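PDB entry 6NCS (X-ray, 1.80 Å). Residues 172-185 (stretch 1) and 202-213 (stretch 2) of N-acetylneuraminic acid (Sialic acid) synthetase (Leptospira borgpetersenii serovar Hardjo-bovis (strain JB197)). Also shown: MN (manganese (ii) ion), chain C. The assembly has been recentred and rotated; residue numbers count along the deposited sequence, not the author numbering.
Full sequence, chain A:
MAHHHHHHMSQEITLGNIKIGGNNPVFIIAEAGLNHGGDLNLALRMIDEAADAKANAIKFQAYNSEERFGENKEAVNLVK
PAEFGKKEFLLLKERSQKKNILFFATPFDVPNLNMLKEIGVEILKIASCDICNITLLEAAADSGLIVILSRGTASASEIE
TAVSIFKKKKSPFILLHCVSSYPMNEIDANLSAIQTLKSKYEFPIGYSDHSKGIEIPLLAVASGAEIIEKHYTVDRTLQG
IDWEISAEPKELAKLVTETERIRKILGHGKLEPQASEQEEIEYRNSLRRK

Stretch 1 172-185: PFILLHCVSSYPMN
Stretch 2 (202-213) EFPIGYSDHSKG

Two neighbouring parallel strands, Phe-173 to about Cys-178 and Ile-205 to about Asp-209, run at 44° to one another and bury 956 Å² between their stretches. Register pairs Leu-175 with Ile-205 (CA–CA 5.1 Å), Leu-176 with Gly-206 (4.5 Å) and His-177 with Tyr-207 (4.6 Å); backbones are extended, with Leu-175 at phi/psi -117/131 and Tyr-207 at -149/132. The hydrogen-bond ladder alternates as parallel strands require: Leu-175 N to Pro-204 O (3.2 Å), Gly-206 N to Leu-175 O (2.9 Å), His-177 N to Gly-206 O (2.9 Å, bent to 141°) and Ser-208 N to His-177 O (2.8 Å). Beyond the strands, after a cis peptide before Pro-183, Met-184 N donates to His-210 O (2.9 Å, 170°). Water 1 bridges Val-179 N (2.9 Å) and Ser-208 O (2.7 Å); water 2 joins Met-184 O (2.7 Å) to Lys-212 N (3.1 Å).

Leu-175, His-177, Ile-205 and Tyr-207 share one sheet face; Leu-176 and Ser-208 lie on the other. There Gly-206 makes room for Leu-176 (chi1 m, chi2 t): an ideal CB would sit 2.9 Å from Leu-176 CD2, a clash. Leu-175 CB (chi1 t) packs by dispersion, away from water, on Ile-205 CD1 (3.9 Å; m, m) and Phe-203 CE1 (3.7 Å).

Phe-173 (t) turns its slightly positive C-H edge to the electron-rich face of Phe-203 (p), planes at 86°, with Phe-173 CE2 3.7 Å from Phe-203 CZ. Tyr-182 (m) likewise presents its edge, offset, to the His-210 (m) face, centroids 4.9 Å apart, while Cys-178 SG meets that imidazole's edge, 3.3 Å from CE1 of His-210. His-210 NE2 binds manganese at 2.1 Å.

Met-184 (t, t, p) brings CE within 3.3 Å of Tyr-207 OH. That hydroxyl donates to Asp-209 OD1 (2.8 Å), and Ser-211 OG to Asp-209 OD2 (2.6 Å), so Asp-209 links both hydroxyls near the methyl group.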

# COMPACT_ATOMS: atom_id res chain seq x y z
N PRO A 172 25.84 -6.74 -2.44
CA PRO A 172 24.67 -6.20 -1.74
C PRO A 172 23.83 -5.44 -2.75
O PRO A 172 24.35 -4.60 -3.49
CB PRO A 172 25.27 -5.28 -0.67
CG PRO A 172 26.73 -5.59 -0.64
CD PRO A 172 27.08 -6.07 -2.03
N PHE A 173 22.55 -5.78 -2.82
CA PHE A 173 21.77 -5.42 -3.99
C PHE A 173 20.36 -5.00 -3.58
O PHE A 173 19.72 -5.64 -2.75
CB PHE A 173 21.71 -6.60 -4.97
CG PHE A 173 20.95 -6.29 -6.22
CD1 PHE A 173 21.52 -5.51 -7.21
CD2 PHE A 173 19.68 -6.79 -6.41
CE1 PHE A 173 20.82 -5.22 -8.37
CE2 PHE A 173 18.97 -6.51 -7.56
CZ PHE A 173 19.55 -5.72 -8.56
N ILE A 174 19.91 -3.91 -4.19
CA ILE A 174 18.59 -3.33 -3.98
C ILE A 174 17.97 -3.08 -5.35
O ILE A 174 18.65 -2.58 -6.25
CB ILE A 174 18.69 -2.02 -3.18
CG1 ILE A 174 19.21 -2.32 -1.77
CG2 ILE A 174 17.37 -1.25 -3.16
CD1 ILE A 174 19.84 -1.12 -1.09
N LEU A 175 16.69 -3.42 -5.52
CA LEU A 175 16.00 -3.20 -6.78
C LEU A 175 14.86 -2.22 -6.58
O LEU A 175 14.07 -2.37 -5.65
CB LEU A 175 15.47 -4.53 -7.32
CG LEU A 175 14.78 -4.55 -8.67
CD1 LEU A 175 15.79 -4.15 -9.74
CD2 LEU A 175 14.25 -5.95 -8.95
N LEU A 176 14.77 -1.20 -7.44
CA LEU A 176 13.68 -0.22 -7.37
C LEU A 176 12.72 -0.42 -8.54
O LEU A 176 13.12 -0.37 -9.70
CB LEU A 176 14.22 1.21 -7.40
CG LEU A 176 15.29 1.58 -6.38
CD1 LEU A 176 15.68 3.07 -6.55
CD2 LEU A 176 14.81 1.30 -4.97
N HIS A 177 11.44 -0.63 -8.22
CA HIS A 177 10.41 -0.45 -9.24
C HIS A 177 10.44 0.99 -9.74
O HIS A 177 10.73 1.92 -8.99
CB HIS A 177 9.03 -0.80 -8.68
CG HIS A 177 7.92 -0.51 -9.64
ND1 HIS A 177 7.93 -0.99 -10.94
CD2 HIS A 177 6.81 0.25 -9.53
CE1 HIS A 177 6.86 -0.55 -11.58
NE2 HIS A 177 6.16 0.21 -10.75
N CYS A 178 10.16 1.16 -11.03
CA CYS A 178 10.36 2.43 -11.69
C CYS A 178 9.63 2.36 -13.02
O CYS A 178 9.51 1.28 -13.61
CB CYS A 178 11.86 2.71 -11.91
SG CYS A 178 12.24 4.31 -12.65
N VAL A 179 9.12 3.50 -13.47
CA VAL A 179 8.48 3.61 -14.78
C VAL A 179 9.16 4.75 -15.53
O VAL A 179 9.08 5.90 -15.09
CB VAL A 179 6.96 3.87 -14.67
CG1 VAL A 179 6.33 4.00 -16.06
CG2 VAL A 179 6.31 2.76 -13.87
N SER A 180 9.83 4.41 -16.63
CA SER A 180 10.58 5.38 -17.44
C SER A 180 9.64 6.15 -18.37
O SER A 180 9.75 6.11 -19.60
CB SER A 180 11.68 4.69 -18.23
OG SER A 180 12.62 4.09 -17.35
N SER A 181 8.72 6.89 -17.75
CA SER A 181 7.79 7.78 -18.42
C SER A 181 7.96 9.18 -17.85
O SER A 181 8.09 9.35 -16.64
CB SER A 181 6.35 7.28 -18.24
OG SER A 181 5.42 8.10 -18.92
N TYR A 182 7.96 10.19 -18.72
CA TYR A 182 8.32 11.55 -18.31
C TYR A 182 7.32 12.57 -18.83
O TYR A 182 7.27 12.82 -20.05
CB TYR A 182 9.74 11.88 -18.78
CG TYR A 182 10.78 10.98 -18.13
CD1 TYR A 182 11.10 9.74 -18.69
CD2 TYR A 182 11.42 11.36 -16.96
CE1 TYR A 182 12.04 8.91 -18.09
CE2 TYR A 182 12.36 10.53 -16.36
CZ TYR A 182 12.66 9.31 -16.93
OH TYR A 182 13.60 8.50 -16.34
N PRO A 183 6.47 13.15 -17.96
CA PRO A 183 6.34 12.74 -16.56
C PRO A 183 5.46 11.50 -16.44
O PRO A 183 4.69 11.20 -17.36
CB PRO A 183 5.68 13.95 -15.90
CG PRO A 183 4.89 14.59 -17.00
CD PRO A 183 5.64 14.33 -18.28
N MET A 184 5.55 10.80 -15.32
CA MET A 184 4.81 9.56 -15.15
C MET A 184 3.40 9.88 -14.66
O MET A 184 3.23 10.56 -13.65
CB MET A 184 5.52 8.63 -14.17
CG MET A 184 4.90 7.25 -14.13
SD MET A 184 5.26 6.38 -12.60
CE MET A 184 4.29 7.41 -11.48
N ASN A 185 2.40 9.40 -15.39
CA ASN A 185 1.01 9.60 -15.02
C ASN A 185 0.57 8.55 -14.00
O ASN A 185 1.16 7.47 -13.90
CB ASN A 185 0.13 9.56 -16.26
CG ASN A 185 0.56 10.56 -17.32
OD1 ASN A 185 0.80 11.73 -17.02
ND2 ASN A 185 0.68 10.10 -18.56
N GLU A 202 14.44 -11.87 -2.47
CA GLU A 202 14.67 -11.79 -1.03
C GLU A 202 15.33 -10.49 -0.59
O GLU A 202 15.33 -10.19 0.60
CB GLU A 202 15.52 -12.98 -0.55
N PHE A 203 15.87 -9.71 -1.52
CA PHE A 203 16.56 -8.46 -1.20
C PHE A 203 15.57 -7.31 -1.15
O PHE A 203 14.41 -7.44 -1.58
CB PHE A 203 17.68 -8.21 -2.23
CG PHE A 203 17.26 -8.44 -3.66
CD1 PHE A 203 16.47 -7.52 -4.33
CD2 PHE A 203 17.64 -9.60 -4.33
CE1 PHE A 203 16.08 -7.73 -5.65
CE2 PHE A 203 17.25 -9.82 -5.65
CZ PHE A 203 16.48 -8.89 -6.31
N PRO A 204 15.98 -6.15 -0.62
CA PRO A 204 15.03 -5.04 -0.47
C PRO A 204 14.53 -4.51 -1.81
O PRO A 204 15.29 -4.40 -2.77
CB PRO A 204 15.84 -3.98 0.28
CG PRO A 204 16.87 -4.78 1.05
CD PRO A 204 17.26 -5.85 0.06
N ILE A 205 13.24 -4.18 -1.85
CA ILE A 205 12.58 -3.62 -3.03
C ILE A 205 12.09 -2.22 -2.68
O ILE A 205 11.50 -2.02 -1.61
CB ILE A 205 11.40 -4.49 -3.50
CG1 ILE A 205 11.84 -5.94 -3.72
CG2 ILE A 205 10.78 -3.90 -4.77
CD1 ILE A 205 12.92 -6.07 -4.77
N GLY A 206 12.31 -1.26 -3.57
CA GLY A 206 11.77 0.06 -3.35
C GLY A 206 11.16 0.64 -4.60
O GLY A 206 10.72 -0.10 -5.49
N TYR A 207 11.15 1.96 -4.70
CA TYR A 207 10.43 2.64 -5.78
C TYR A 207 11.15 3.94 -6.12
O TYR A 207 11.49 4.72 -5.22
CB TYR A 207 8.98 2.92 -5.37
CG TYR A 207 8.24 3.78 -6.38
CD1 TYR A 207 7.97 3.29 -7.66
CD2 TYR A 207 7.88 5.09 -6.08
CE1 TYR A 207 7.33 4.08 -8.60
CE2 TYR A 207 7.23 5.87 -7.02
CZ TYR A 207 6.97 5.37 -8.27
OH TYR A 207 6.34 6.16 -9.21
N SER A 208 11.37 4.17 -7.41
CA SER A 208 11.92 5.43 -7.91
C SER A 208 10.84 6.19 -8.67
O SER A 208 10.24 5.64 -9.60
CB SER A 208 13.13 5.16 -8.82
OG SER A 208 13.68 6.38 -9.27
N ASP A 209 10.59 7.43 -8.29
CA ASP A 209 9.46 8.18 -8.80
C ASP A 209 9.85 9.14 -9.92
O ASP A 209 10.90 9.79 -9.86
CB ASP A 209 8.77 8.99 -7.70
CG ASP A 209 7.46 9.60 -8.18
OD1 ASP A 209 6.53 8.83 -8.50
OD2 ASP A 209 7.35 10.84 -8.23
N HIS A 210 8.97 9.26 -10.91
CA HIS A 210 9.10 10.27 -11.96
C HIS A 210 7.78 11.01 -12.17
O HIS A 210 7.49 11.51 -13.27
CB HIS A 210 9.61 9.64 -13.25
CG HIS A 210 10.99 9.09 -13.10
ND1 HIS A 210 11.25 7.77 -12.81
CD2 HIS A 210 12.20 9.71 -13.12
CE1 HIS A 210 12.55 7.59 -12.70
NE2 HIS A 210 13.15 8.75 -12.88
N SER A 211 6.97 11.09 -11.12
CA SER A 211 5.73 11.84 -11.15
C SER A 211 5.97 13.29 -10.75
O SER A 211 7.05 13.67 -10.28
CB SER A 211 4.71 11.23 -10.20
OG SER A 211 4.99 11.65 -8.88
N LYS A 212 4.92 14.10 -10.91
CA LYS A 212 4.97 15.52 -10.56
C LYS A 212 4.56 15.80 -9.11
O LYS A 212 4.24 16.94 -8.78
CB LYS A 212 4.08 16.32 -11.52
CG LYS A 212 4.61 16.37 -12.95
CD LYS A 212 3.84 17.38 -13.81
CE LYS A 212 2.41 16.90 -14.08
NZ LYS A 212 1.74 17.67 -15.17
N GLY A 213 4.56 14.79 -8.24
CA GLY A 213 4.26 15.06 -6.86
C GLY A 213 4.88 14.03 -5.93
O GLY A 213 5.73 13.24 -6.34
MN MN C . 15.16 9.36 -12.48
O HOH W 1 8.80 5.87 -11.83
O HOH W 2 2.67 13.05 -12.75
O HOH W 3 15.32 8.86 -10.59